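Uncharacterized protein Atu2773 (Agrobacterium tumefaciens, PDB 2QV5) is of unknown function but belongs to the divergent polysaccharide deacetylase family, so it may act on a carbohydrate substrate. Local coordinates at residues 5-9 with 153-157; 30-34 with 244-248; 138-144 with 166-172; 87-91 with 132-138. All coordinates share one frame; numbering follows the deposited sequence. Where two conformers were deposited one is given.

Interaction 1: residues 5-9 with 153-157; sequences QLPVV and KRGLL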
loop_
_atom_site.group_PDB
_atom_site.type_symbol
_atom_site.label_atom_id
_atom_site.label_comp_id
_atom_site.label_asym_id
_atom_site.label_seq_id
_atom_site.Cartn_x
_atom_site.Cartn_y
_atom_site.Cartn_z
ATOM N N GLN A 5 -0.399 19.699 0.866
ATOM C CA GLN A 5 0.045 19.756 2.234
ATOM C C GLN A 5 0.403 18.370 2.721
ATOM O O GLN A 5 -0.019 17.417 2.149
ATOM C CB GLN A 5 -1.084 20.313 3.095
ATOM C CG GLN A 5 -1.457 21.702 2.712
ATOM C CD GLN A 5 -0.290 22.649 2.825
ATOM O OE1 GLN A 5 0.362 22.719 3.844
ATOM N NE2 GLN A 5 -0.044 23.383 1.784
ATOM N N LEU A 6 1.121 18.266 3.800
ATOM C CA LEU A 6 1.462 16.977 4.380
ATOM C C LEU A 6 0.323 16.526 5.295
ATOM O O LEU A 6 -0.336 17.368 5.915
ATOM C CB LEU A 6 2.768 17.079 5.165
ATOM C CG LEU A 6 4.007 17.615 4.443
ATOM C CD1 LEU A 6 5.158 17.671 5.436
ATOM C CD2 LEU A 6 4.366 16.747 3.260
ATOM N N PRO A 7 0.073 15.200 5.367
ATOM C CA PRO A 7 -0.908 14.736 6.343
ATOM C C PRO A 7 -0.424 14.966 7.779
ATOM O O PRO A 7 0.766 14.847 8.076
ATOM C CB PRO A 7 -1.080 13.236 6.037
ATOM C CG PRO A 7 -0.091 12.888 4.994
ATOM C CD PRO A 7 0.664 14.113 4.568
ATOM N N VAL A 8 -1.360 15.350 8.637
ATOM C CA VAL A 8 -1.118 15.537 10.054
ATOM C C VAL A 8 -2.310 14.988 10.824
ATOM O O VAL A 8 -3.413 14.873 10.285
ATOM C CB VAL A 8 -0.900 17.042 10.450
ATOM C CG1 VAL A 8 0.536 17.470 10.223
ATOM C CG2 VAL A 8 -1.872 17.966 9.732
ATOM N N VAL A 9 -2.069 14.635 12.078
ATOM C CA VAL A 9 -3.133 14.319 13.016
ATOM C C VAL A 9 -3.819 15.644 13.334
ATOM O O VAL A 9 -3.139 16.645 13.589
ATOM C CB VAL A 9 -2.552 13.686 14.289
ATOM C CG1 VAL A 9 -3.635 13.374 15.296
ATOM C CG2 VAL A 9 -1.781 12.429 13.943
ATOM N N LYS A 153 4.019 9.540 13.307
ATOM C CA LYS A 153 3.540 10.731 14.016
ATOM C C LYS A 153 2.426 11.483 13.279
ATOM O O LYS A 153 1.688 12.250 13.893
ATOM C CB LYS A 153 4.704 11.676 14.345
ATOM C CG LYS A 153 4.987 12.720 13.272
ATOM C CD LYS A 153 6.248 13.515 13.549
ATOM C CE LYS A 153 6.576 14.410 12.368
ATOM N NZ LYS A 153 8.043 14.678 12.312
ATOM N N ARG A 154 2.313 11.246 11.969
ATOM C CA ARG A 154 1.307 11.896 11.125
ATOM C C ARG A 154 0.024 11.102 11.037
ATOM O O ARG A 154 -0.865 11.446 10.259
ATOM C CB ARG A 154 1.848 12.093 9.716
ATOM C CG ARG A 154 3.017 13.017 9.712
ATOM C CD ARG A 154 3.609 13.172 8.331
ATOM N NE ARG A 154 4.782 14.017 8.456
ATOM C CZ ARG A 154 4.754 15.341 8.539
ATOM N NH1 ARG A 154 3.607 16.020 8.479
ATOM N NH2 ARG A 154 5.890 15.994 8.675
ATOM N N GLY A 155 -0.070 10.039 11.825
ATOM C CA GLY A 155 -1.302 9.267 11.900
ATOM C C GLY A 155 -1.533 8.372 10.697
ATOM O O GLY A 155 -2.676 8.033 10.382
ATOM N N LEU A 156 -0.451 7.990 10.027
ATOM C CA LEU A 156 -0.515 7.125 8.862
ATOM C C LEU A 156 -0.060 5.713 9.226
ATOM O O LEU A 156 0.787 5.527 10.115
ATOM C CB LEU A 156 0.402 7.658 7.746
ATOM C CG LEU A 156 0.139 9.044 7.152
ATOM C CD1 LEU A 156 1.405 9.611 6.496
ATOM C CD2 LEU A 156 -1.004 8.965 6.149
ATOM N N LEU A 157 -0.613 4.725 8.523
ATOM C CA LEU A 157 -0.171 3.341 8.669
ATOM C C LEU A 157 0.964 3.078 7.700
ATOM O O LEU A 157 1.093 3.785 6.711
ATOM C CB LEU A 157 -1.327 2.371 8.396
ATOM C CG LEU A 157 -1.938 2.245 6.992
ATOM C CD1 LEU A 157 -1.208 1.230 6.115
ATOM C CD2 LEU A 157 -3.349 1.798 7.188
HETATM O O HOH W 1 0.802 14.870 12.932
#
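Leu6 CD1 lies over one face of the Arg154 guanidinium, 3.7 Å from Arg154 NH2. Leu6 CB is 3.6 Å from Arg154 NH1. Leu6 also packs on His117 and Met120 of helix 109-120.

Pro7 follows and makes the direct polar contact. Its carbonyl O accepts a nearly straight hydrogen bond from Arg154 NH1, 3.1 Å long with an angle of 170° at the hydrogen. The oxygen sits at the edge of the guanidinium, in its plane. The donor is tilted 28° from the carbonyl plane. The arginine chain is extended from CG to NE, and its CB, CG and CD run past the same oxygen. The Pro7 ring turns to Leu156 instead, with CG 3.9 Å from Leu156 CD1, and the two side chains cross at about a right angle.

Val8 adds its CG1, 3.8 Å from Arg154 NH1. Val9 ends the contact. Its CG2 rests 3.6 Å from Gly155 N and close to the Lys153 carbonyl. A water accepts from Val9 N at 3.0 Å and donates to Lys153 O at 2.9 Å.

Arg154 NE forms a salt bridge with Asp150, one turn back in helix 141-153. The arginine thus ties an irregular N-terminal segment to the turn between helix 141-153 and strand 157-160. The salt bridge and the carbonyl use different N-H groups, NE and NH1, which should fix the rotation of the guanidinium.

Interaction 2: residues 30-34 with 244-248; sequences TRVAI and VSALV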
loop_
_atom_site.group_PDB
_atom_site.type_symbol
_atom_site.label_atom_id
_atom_site.label_comp_id
_atom_site.label_asym_id
_atom_site.label_seq_id
_atom_site.Cartn_x
_atom_site.Cartn_y
_atom_site.Cartn_z
ATOM N N THR A 30 -14.185 -13.809 8.295
ATOM C CA THR A 30 -12.922 -13.739 7.547
ATOM C C THR A 30 -12.851 -12.419 6.764
ATOM O O THR A 30 -13.814 -12.037 6.103
ATOM C CB THR A 30 -12.815 -14.938 6.553
ATOM O OG1 THR A 30 -12.829 -16.182 7.272
ATOM C CG2 THR A 30 -11.560 -14.857 5.702
ATOM N N ARG A 31 -11.727 -11.708 6.853
ATOM C CA ARG A 31 -11.584 -10.458 6.105
ATOM C C ARG A 31 -10.324 -10.489 5.266
ATOM O O ARG A 31 -9.332 -11.105 5.660
ATOM C CB ARG A 31 -11.519 -9.261 7.051
ATOM C CG ARG A 31 -12.774 -8.975 7.844
ATOM C CD ARG A 31 -12.553 -7.786 8.763
ATOM N NE ARG A 31 -11.567 -8.079 9.810
ATOM C CZ ARG A 31 -11.000 -7.159 10.593
ATOM N NH1 ARG A 31 -11.319 -5.884 10.463
ATOM N NH2 ARG A 31 -10.101 -7.512 11.499
ATOM N N VAL A 32 -10.365 -9.827 4.112
ATOM C CA VAL A 32 -9.216 -9.786 3.206
ATOM C C VAL A 32 -9.048 -8.345 2.728
ATOM O O VAL A 32 -10.039 -7.714 2.379
ATOM C CB VAL A 32 -9.443 -10.734 1.978
ATOM C CG1 VAL A 32 -8.544 -10.381 0.800
ATOM C CG2 VAL A 32 -9.230 -12.211 2.357
ATOM N N ALA A 33 -7.821 -7.818 2.737
ATOM C CA ALA A 33 -7.514 -6.575 2.010
ATOM C C ALA A 33 -6.650 -6.937 0.814
ATOM O O ALA A 33 -5.832 -7.849 0.889
ATOM C CB ALA A 33 -6.794 -5.549 2.890
ATOM N N ILE A 34 -6.868 -6.254 -0.304
ATOM C CA ILE A 34 -6.033 -6.448 -1.500
ATOM C C ILE A 34 -5.620 -5.067 -1.959
ATOM O O ILE A 34 -6.477 -4.197 -2.126
ATOM C CB ILE A 34 -6.774 -7.178 -2.663
ATOM C CG1 ILE A 34 -7.071 -8.640 -2.310
ATOM C CG2 ILE A 34 -5.934 -7.118 -3.966
ATOM C CD1 ILE A 34 -8.266 -9.221 -3.058
ATOM N N VAL A 244 -7.277 -1.649 3.709
ATOM C CA VAL A 244 -6.082 -1.995 4.499
ATOM C C VAL A 244 -6.131 -1.468 5.939
ATOM O O VAL A 244 -5.746 -2.185 6.867
ATOM C CB VAL A 244 -4.775 -1.543 3.788
ATOM C CG1 VAL A 244 -3.597 -1.466 4.745
ATOM C CG2 VAL A 244 -4.447 -2.521 2.691
ATOM N N SER A 245 -6.616 -0.235 6.114
ATOM C CA SER A 245 -6.732 0.381 7.442
ATOM C C SER A 245 -7.548 -0.449 8.427
ATOM O O SER A 245 -7.279 -0.433 9.628
ATOM C CB SER A 245 -7.332 1.782 7.346
ATOM O OG SER A 245 -7.452 2.346 8.637
ATOM N N ALA A 246 -8.554 -1.163 7.923
ATOM C CA ALA A 246 -9.396 -2.014 8.798
ATOM C C ALA A 246 -8.589 -3.156 9.430
ATOM O O ALA A 246 -8.936 -3.650 10.509
ATOM C CB ALA A 246 -10.583 -2.554 8.049
ATOM N N LEU A 247 -7.488 -3.525 8.776
ATOM C CA LEU A 247 -6.687 -4.678 9.189
ATOM C C LEU A 247 -5.414 -4.332 9.938
ATOM O O LEU A 247 -4.962 -5.108 10.774
ATOM C CB LEU A 247 -6.310 -5.518 7.975
ATOM C CG LEU A 247 -7.418 -6.188 7.187
ATOM C CD1 LEU A 247 -6.789 -7.187 6.234
ATOM C CD2 LEU A 247 -8.395 -6.861 8.120
ATOM N N VAL A 248 -4.828 -3.180 9.628
ATOM C CA VAL A 248 -3.551 -2.782 10.224
ATOM C C VAL A 248 -3.720 -2.089 11.585
ATOM O O VAL A 248 -4.652 -1.307 11.796
ATOM C CB VAL A 248 -2.739 -1.905 9.256
ATOM C CG1 VAL A 248 -1.594 -1.228 9.978
ATOM C CG2 VAL A 248 -2.221 -2.749 8.094
#
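Strand 30-34 passes over the short, weakly bonded helix 244-247, with the backbones nearest at Ala33 and Val244, whose CA atoms are 5.4 Å apart. The side chains of Arg31 and Ala33 start toward the helix, while those of Val32 and Ile34 start away from it.

Leu247 carries most of the apolar contact and uses both methyl branches. CD1 lies 3.7 Å from Ala33 CB and equally close to Ala33 N. CD2 sits over the centre of one face of the Arg31 guanidinium, 3.6 Å from Arg31 CZ. The two side chains run antiparallel alongside one another. The arginine chain bends at its third torsion (chi3 -66°), which folds the flat group over the leucine.

Arg31 NH1 also gives a weak hydrogen bond to Ala246 O, 3.3 Å long. Its angle at the hydrogen is only 128°, so little directional hold is expected from it. Trp24 makes a cation-pi contact with the same arginine.

Further along the strand, Ala33 CB meets Val244 CG2 at 3.8 Å. The small alanine thus touches a methyl from each end of the helical turn. Within that turn, Val244 O accepts from both Leu247 N and Val248 N. Thr58 OG1 is bonded to Val244 N, and Gln212 NE2 to Leu247 O.

Strand 30-39 belongs to a closed ring of parallel strands, with Val32 and Ile34 outward against helix 193-210. The C-terminal turn closes the N-terminal end of this barrel, against the inward face of strand 30-39, which fits the beta/alpha barrel-like fold of polysaccharide deacetylases.

Interaction 3: residues 138-144 with 166-172; sequences LAEQSAL and QSLSGGI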
loop_
_atom_site.group_PDB
_atom_site.type_symbol
_atom_site.label_atom_id
_atom_site.label_comp_id
_atom_site.label_asym_id
_atom_site.label_seq_id
_atom_site.Cartn_x
_atom_site.Cartn_y
_atom_site.Cartn_z
ATOM N N LEU A 138 15.115 -1.177 3.695
ATOM C CA LEU A 138 14.325 -1.768 4.777
ATOM C C LEU A 138 15.140 -2.568 5.786
ATOM O O LEU A 138 14.708 -2.752 6.922
ATOM C CB LEU A 138 13.161 -2.610 4.212
ATOM C CG LEU A 138 12.080 -1.838 3.434
ATOM C CD1 LEU A 138 11.209 -2.790 2.595
ATOM C CD2 LEU A 138 11.224 -0.918 4.336
ATOM N N ALA A 139 16.316 -3.028 5.365
ATOM C CA ALA A 139 17.233 -3.763 6.238
ATOM C C ALA A 139 18.162 -2.855 7.069
ATOM O O ALA A 139 18.969 -3.351 7.861
ATOM C CB ALA A 139 18.050 -4.758 5.407
ATOM N N GLU A 140 18.039 -1.536 6.901
ATOM C CA GLU A 140 18.922 -0.573 7.566
ATOM C C GLU A 140 18.220 0.262 8.638
ATOM O O GLU A 140 17.543 1.244 8.319
ATOM C CB GLU A 140 19.587 0.334 6.530
ATOM C CG GLU A 140 20.420 -0.408 5.486
ATOM C CD GLU A 140 21.711 -0.979 6.045
ATOM O OE1 GLU A 140 22.585 -0.183 6.462
ATOM O OE2 GLU A 140 21.859 -2.222 6.050
ATOM N N GLN A 141 18.406 -0.136 9.902
ATOM C CA GLN A 141 17.725 0.458 11.065
ATOM C C GLN A 141 17.866 1.976 11.124
ATOM O O GLN A 141 16.879 2.687 11.282
ATOM C CB GLN A 141 18.233 -0.193 12.363
ATOM C CG GLN A 141 17.938 0.562 13.659
ATOM C CD GLN A 141 16.715 0.057 14.387
ATOM O OE1 GLN A 141 16.153 -0.988 14.051
ATOM N NE2 GLN A 141 16.298 0.796 15.407
ATOM N N SER A 142 19.090 2.462 10.946
ATOM C CA SER A 142 19.381 3.892 10.987
ATOM C C SER A 142 18.713 4.687 9.865
ATOM O O SER A 142 18.486 5.881 10.009
ATOM C CB SER A 142 20.892 4.124 10.961
ATOM O OG SER A 142 21.445 3.790 9.700
ATOM N N ALA A 143 18.407 4.024 8.749
ATOM C CA ALA A 143 17.740 4.668 7.618
ATOM C C ALA A 143 16.218 4.600 7.753
ATOM O O ALA A 143 15.509 5.587 7.505
ATOM C CB ALA A 143 18.180 4.023 6.319
ATOM N N LEU A 144 15.725 3.434 8.156
ATOM C CA LEU A 144 14.289 3.195 8.249
ATOM C C LEU A 144 13.613 3.836 9.472
ATOM O O LEU A 144 12.476 4.315 9.367
ATOM C CB LEU A 144 13.991 1.691 8.176
ATOM C CG LEU A 144 12.519 1.268 8.071
ATOM C CD1 LEU A 144 11.821 1.932 6.872
ATOM C CD2 LEU A 144 12.411 -0.248 8.006
ATOM N N GLN A 166 14.474 -9.602 5.226
ATOM C CA GLN A 166 15.339 -8.956 6.213
ATOM C C GLN A 166 14.806 -7.600 6.692
ATOM O O GLN A 166 15.471 -6.908 7.472
ATOM C CB GLN A 166 16.759 -8.803 5.647
ATOM C CG GLN A 166 17.416 -10.130 5.272
ATOM C CD GLN A 166 17.323 -11.162 6.384
ATOM O OE1 GLN A 166 17.818 -10.947 7.496
ATOM N NE2 GLN A 166 16.681 -12.292 6.091
ATOM N N SER A 167 13.605 -7.238 6.229
ATOM C CA SER A 167 12.991 -5.945 6.548
ATOM C C SER A 167 12.804 -5.761 8.047
ATOM O O SER A 167 12.376 -6.676 8.758
ATOM C CB SER A 167 11.651 -5.776 5.831
ATOM O OG SER A 167 10.974 -4.628 6.315
ATOM N N LEU A 168 13.130 -4.561 8.507
ATOM C CA LEU A 168 13.127 -4.220 9.918
ATOM C C LEU A 168 11.903 -3.425 10.326
ATOM O O LEU A 168 11.821 -2.977 11.463
ATOM C CB LEU A 168 14.383 -3.413 10.253
ATOM C CG LEU A 168 15.700 -4.185 10.274
ATOM C CD1 LEU A 168 16.846 -3.222 10.453
ATOM C CD2 LEU A 168 15.689 -5.231 11.396
ATOM N N SER A 169 10.951 -3.269 9.407
ATOM C CA SER A 169 9.786 -2.408 9.639
ATOM C C SER A 169 8.845 -2.915 10.727
ATOM O O SER A 169 8.217 -2.113 11.421
ATOM C CB SER A 169 9.028 -2.142 8.333
ATOM O OG SER A 169 8.256 -3.264 7.943
ATOM N N GLY A 170 8.752 -4.239 10.876
ATOM C CA GLY A 170 7.914 -4.840 11.916
ATOM C C GLY A 170 8.445 -4.587 13.313
ATOM O O GLY A 170 7.691 -4.223 14.225
ATOM N N GLY A 171 9.749 -4.786 13.476
ATOM C CA GLY A 171 10.424 -4.548 14.748
ATOM C C GLY A 171 10.479 -3.080 15.135
ATOM O O GLY A 171 10.232 -2.742 16.295
ATOM N N ILE A 172 10.817 -2.214 14.173
ATOM C CA ILE A 172 10.872 -0.759 14.405
ATOM C C ILE A 172 9.510 -0.191 14.831
ATOM O O ILE A 172 9.426 0.568 15.801
ATOM C CB ILE A 172 11.457 0.017 13.185
ATOM C CG1 ILE A 172 12.954 -0.275 13.027
ATOM C CG2 ILE A 172 11.253 1.526 13.339
ATOM C CD1 ILE A 172 13.552 0.252 11.727
#
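Leu138 O accepts a hydrogen bond from Leu168 N, 2.9 Å long with an angle of 153° at the hydrogen. The donor stands above the carbonyl plane, 37° out of it. Beside this bond, Leu138 CB touches Ser167 OG at 3.6 Å. Ser167 OG is itself bonded to Asp160 OD2, and so is Ser169 OG. The acid at the end of strand 157-160 therefore holds both serines.

Leu168 reaches across to the other loop. Its CD1 lies 3.4 Å from Ala139 O and also touches the backbone N and CB of Gln141. These meetings are between the starts of two helices. Glu140 is the N-cap residue of helix 141-153, and Leu168 is that of helix 169-176. Both helices follow loops after parallel strands, as in the repeated beta-alpha units of a beta/alpha fold, and they pack together here at their first turns.

Deeper in the contact, Leu144 and Ile172 meet obliquely. Ile172 CD1 is 3.9 Å from Leu144 CB. The Leu144 branch ending in CD2 lies 3.6 Å from Ser169 N. Toward the surface, the Gln141 chain bends at its second torsion (chi2 97°), bringing OE1 to 3.4 Å from Ile172 CG1. Its NE2 turns to Glu145 in a weak hydrogen bond. Met148 packs beside Ser169 and Ile172.

Interaction 4: residues 87-91 with 132-138; sequences PLEPF and YLGGRFL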
loop_
_atom_site.group_PDB
_atom_site.type_symbol
_atom_site.label_atom_id
_atom_site.label_comp_id
_atom_site.label_asym_id
_atom_site.label_seq_id
_atom_site.Cartn_x
_atom_site.Cartn_y
_atom_site.Cartn_z
ATOM N N PRO A 87 9.072 5.399 -3.066
ATOM C CA PRO A 87 10.262 4.743 -3.631
ATOM C C PRO A 87 11.412 4.633 -2.615
ATOM O O PRO A 87 11.835 5.640 -2.053
ATOM C CB PRO A 87 10.646 5.655 -4.808
ATOM C CG PRO A 87 10.051 6.969 -4.504
ATOM C CD PRO A 87 8.800 6.699 -3.707
ATOM N N LEU A 88 11.883 3.409 -2.374
ATOM C CA LEU A 88 12.969 3.143 -1.423
ATOM C C LEU A 88 14.106 2.375 -2.095
ATOM O O LEU A 88 13.870 1.652 -3.060
ATOM C CB LEU A 88 12.460 2.357 -0.214
ATOM C CG LEU A 88 11.310 2.865 0.663
ATOM C CD1 LEU A 88 11.087 1.843 1.765
ATOM C CD2 LEU A 88 11.609 4.219 1.276
ATOM N N GLU A 89 15.329 2.524 -1.581
ATOM C CA GLU A 89 16.529 2.002 -2.264
ATOM C C GLU A 89 16.536 0.481 -2.382
ATOM O O GLU A 89 16.523 -0.215 -1.367
ATOM C CB GLU A 89 17.812 2.465 -1.577
ATOM C CG GLU A 89 19.075 2.241 -2.410
ATOM C CD GLU A 89 20.353 2.402 -1.607
ATOM O OE1 GLU A 89 20.344 3.153 -0.609
ATOM O OE2 GLU A 89 21.372 1.778 -1.974
ATOM N N PRO A 90 16.549 -0.032 -3.626
ATOM C CA PRO A 90 16.642 -1.472 -3.853
ATOM C C PRO A 90 18.100 -1.947 -3.791
ATOM O O PRO A 90 19.013 -1.121 -3.659
ATOM C CB PRO A 90 16.077 -1.632 -5.260
ATOM C CG PRO A 90 16.424 -0.342 -5.952
ATOM C CD PRO A 90 16.491 0.728 -4.890
ATOM N N PHE A 91 18.315 -3.258 -3.886
ATOM C CA PHE A 91 19.671 -3.823 -3.902
ATOM C C PHE A 91 20.480 -3.495 -5.164
ATOM O O PHE A 91 21.711 -3.438 -5.118
ATOM C CB PHE A 91 19.634 -5.337 -3.683
ATOM C CG PHE A 91 19.502 -5.734 -2.243
ATOM C CD1 PHE A 91 20.516 -5.441 -1.331
ATOM C CD2 PHE A 91 18.366 -6.405 -1.796
ATOM C CE1 PHE A 91 20.401 -5.802 0.005
ATOM C CE2 PHE A 91 18.242 -6.777 -0.461
ATOM C CZ PHE A 91 19.263 -6.469 0.443
ATOM N N TYR A 132 7.774 1.023 -2.198
ATOM C CA TYR A 132 8.047 0.531 -3.528
ATOM C C TYR A 132 9.509 0.119 -3.497
ATOM O O TYR A 132 10.391 0.959 -3.239
ATOM C CB TYR A 132 7.789 1.577 -4.612
ATOM C CG TYR A 132 8.178 1.066 -5.989
ATOM C CD1 TYR A 132 7.619 -0.112 -6.499
ATOM C CD2 TYR A 132 9.125 1.737 -6.763
ATOM C CE1 TYR A 132 7.989 -0.603 -7.751
ATOM C CE2 TYR A 132 9.496 1.256 -8.026
ATOM C CZ TYR A 132 8.924 0.086 -8.511
ATOM O OH TYR A 132 9.291 -0.395 -9.750
ATOM N N LEU A 133 9.739 -1.175 -3.721
ATOM C CA LEU A 133 11.064 -1.815 -3.621
ATOM C C LEU A 133 11.611 -1.741 -2.196
ATOM O O LEU A 133 10.926 -2.139 -1.256
ATOM C CB LEU A 133 12.044 -1.295 -4.687
ATOM C CG LEU A 133 11.583 -1.354 -6.151
ATOM C CD1 LEU A 133 12.623 -0.749 -7.049
ATOM C CD2 LEU A 133 11.283 -2.780 -6.582
ATOM N N GLY A 134 12.840 -1.258 -2.035
ATOM C CA GLY A 134 13.393 -1.012 -0.712
ATOM C C GLY A 134 14.178 -2.140 -0.091
ATOM O O GLY A 134 14.374 -2.143 1.120
ATOM N N GLY A 135 14.631 -3.087 -0.918
ATOM C CA GLY A 135 15.435 -4.221 -0.456
ATOM C C GLY A 135 16.618 -3.843 0.419
ATOM O O GLY A 135 16.834 -4.443 1.477
ATOM N N ARG A 136 17.376 -2.843 -0.022
ATOM C CA ARG A 136 18.498 -2.307 0.749
ATOM C C ARG A 136 18.016 -1.457 1.927
ATOM O O ARG A 136 18.471 -1.657 3.054
ATOM C CB ARG A 136 19.437 -1.503 -0.169
ATOM C CG ARG A 136 20.590 -0.742 0.515
ATOM C CD ARG A 136 21.698 -1.659 1.043
ATOM N NE ARG A 136 22.242 -2.554 0.019
ATOM C CZ ARG A 136 23.395 -2.372 -0.622
ATOM N NH1 ARG A 136 24.160 -1.317 -0.360
ATOM N NH2 ARG A 136 23.784 -3.253 -1.534
ATOM N N PHE A 137 17.083 -0.539 1.662
ATOM C CA PHE A 137 16.617 0.440 2.651
ATOM C C PHE A 137 15.963 -0.171 3.900
ATOM O O PHE A 137 16.240 0.262 5.026
ATOM C CB PHE A 137 15.658 1.444 2.000
ATOM C CG PHE A 137 15.461 2.705 2.798
ATOM C CD1 PHE A 137 16.308 3.789 2.620
ATOM C CD2 PHE A 137 14.425 2.810 3.723
ATOM C CE1 PHE A 137 16.136 4.953 3.355
ATOM C CE2 PHE A 137 14.244 3.972 4.459
ATOM C CZ PHE A 137 15.094 5.046 4.272
ATOM N N LEU A 138 15.115 -1.177 3.695
ATOM C CA LEU A 138 14.325 -1.768 4.777
ATOM C C LEU A 138 15.140 -2.568 5.786
ATOM O O LEU A 138 14.708 -2.752 6.922
ATOM C CB LEU A 138 13.161 -2.610 4.212
ATOM C CG LEU A 138 12.080 -1.838 3.434
ATOM C CD1 LEU A 138 11.209 -2.790 2.595
ATOM C CD2 LEU A 138 11.224 -0.918 4.336
#
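Glu89 O takes two backbone N-H groups at the turn 134-138. Phe137 N bonds to it at 3.1 Å, in the carbonyl plane. Arg136 N gives a second, weak bond, with an angle of 127° at the hydrogen. One strand step earlier, Leu88 N bonds to Tyr132 O at 3.0 Å and continues the parallel pairing.

Leu88 CD2 lies over the rim of one face of the Phe137 ring, 4.0 Å from Phe137 CD2, and Leu88 CD1 meets Leu138 CD2 at 3.8 Å. Pro90 CG packs on Leu133 CD1. The Phe91 ring covers the backbone of 135-136 with one face, and Phe91 CZ is 3.3 Å from Gly135 O. The Arg136 chain is bent at its second and third torsions, setting NE 3.6 Å from Phe91 CD1. Its guanidinium plane is 58° from the ring. Arg136 CG lies against Glu89 OE2, but the guanidinium points no N-H at the carboxylate.

Further out, Ala105 N holds Glu89 OE1, and Ala143, Leu144 and Val147 pack on Phe137. The contact joins loops after adjacent parallel strands 82-88 and 128-131, at the C-terminal strand end where beta/alpha barrels usually place their active sites.

Overall arrangement
From the N terminus, interaction 1 closes the first long loop, tying segment 5-9 to the helix-strand loop before strand 157-160. Interaction 2 starts at the first strand, at 30-34, and ties it to the C-terminal turn 244-248, so it crosses interaction 1. The two touch where Leu157 packs on Val244, Ser245 and Val248. Interaction 4 opens at strand 82-88 and closes at 132-138, within the spans of both. Interaction 3 then opens at the shared Leu138. It lies within the span of interaction 2 but crosses interaction 1. Interactions 3 and 4 also meet where Phe137 packs on Ala143 and Leu144. Together they join neighbouring loops at the C-terminal ends of the strands.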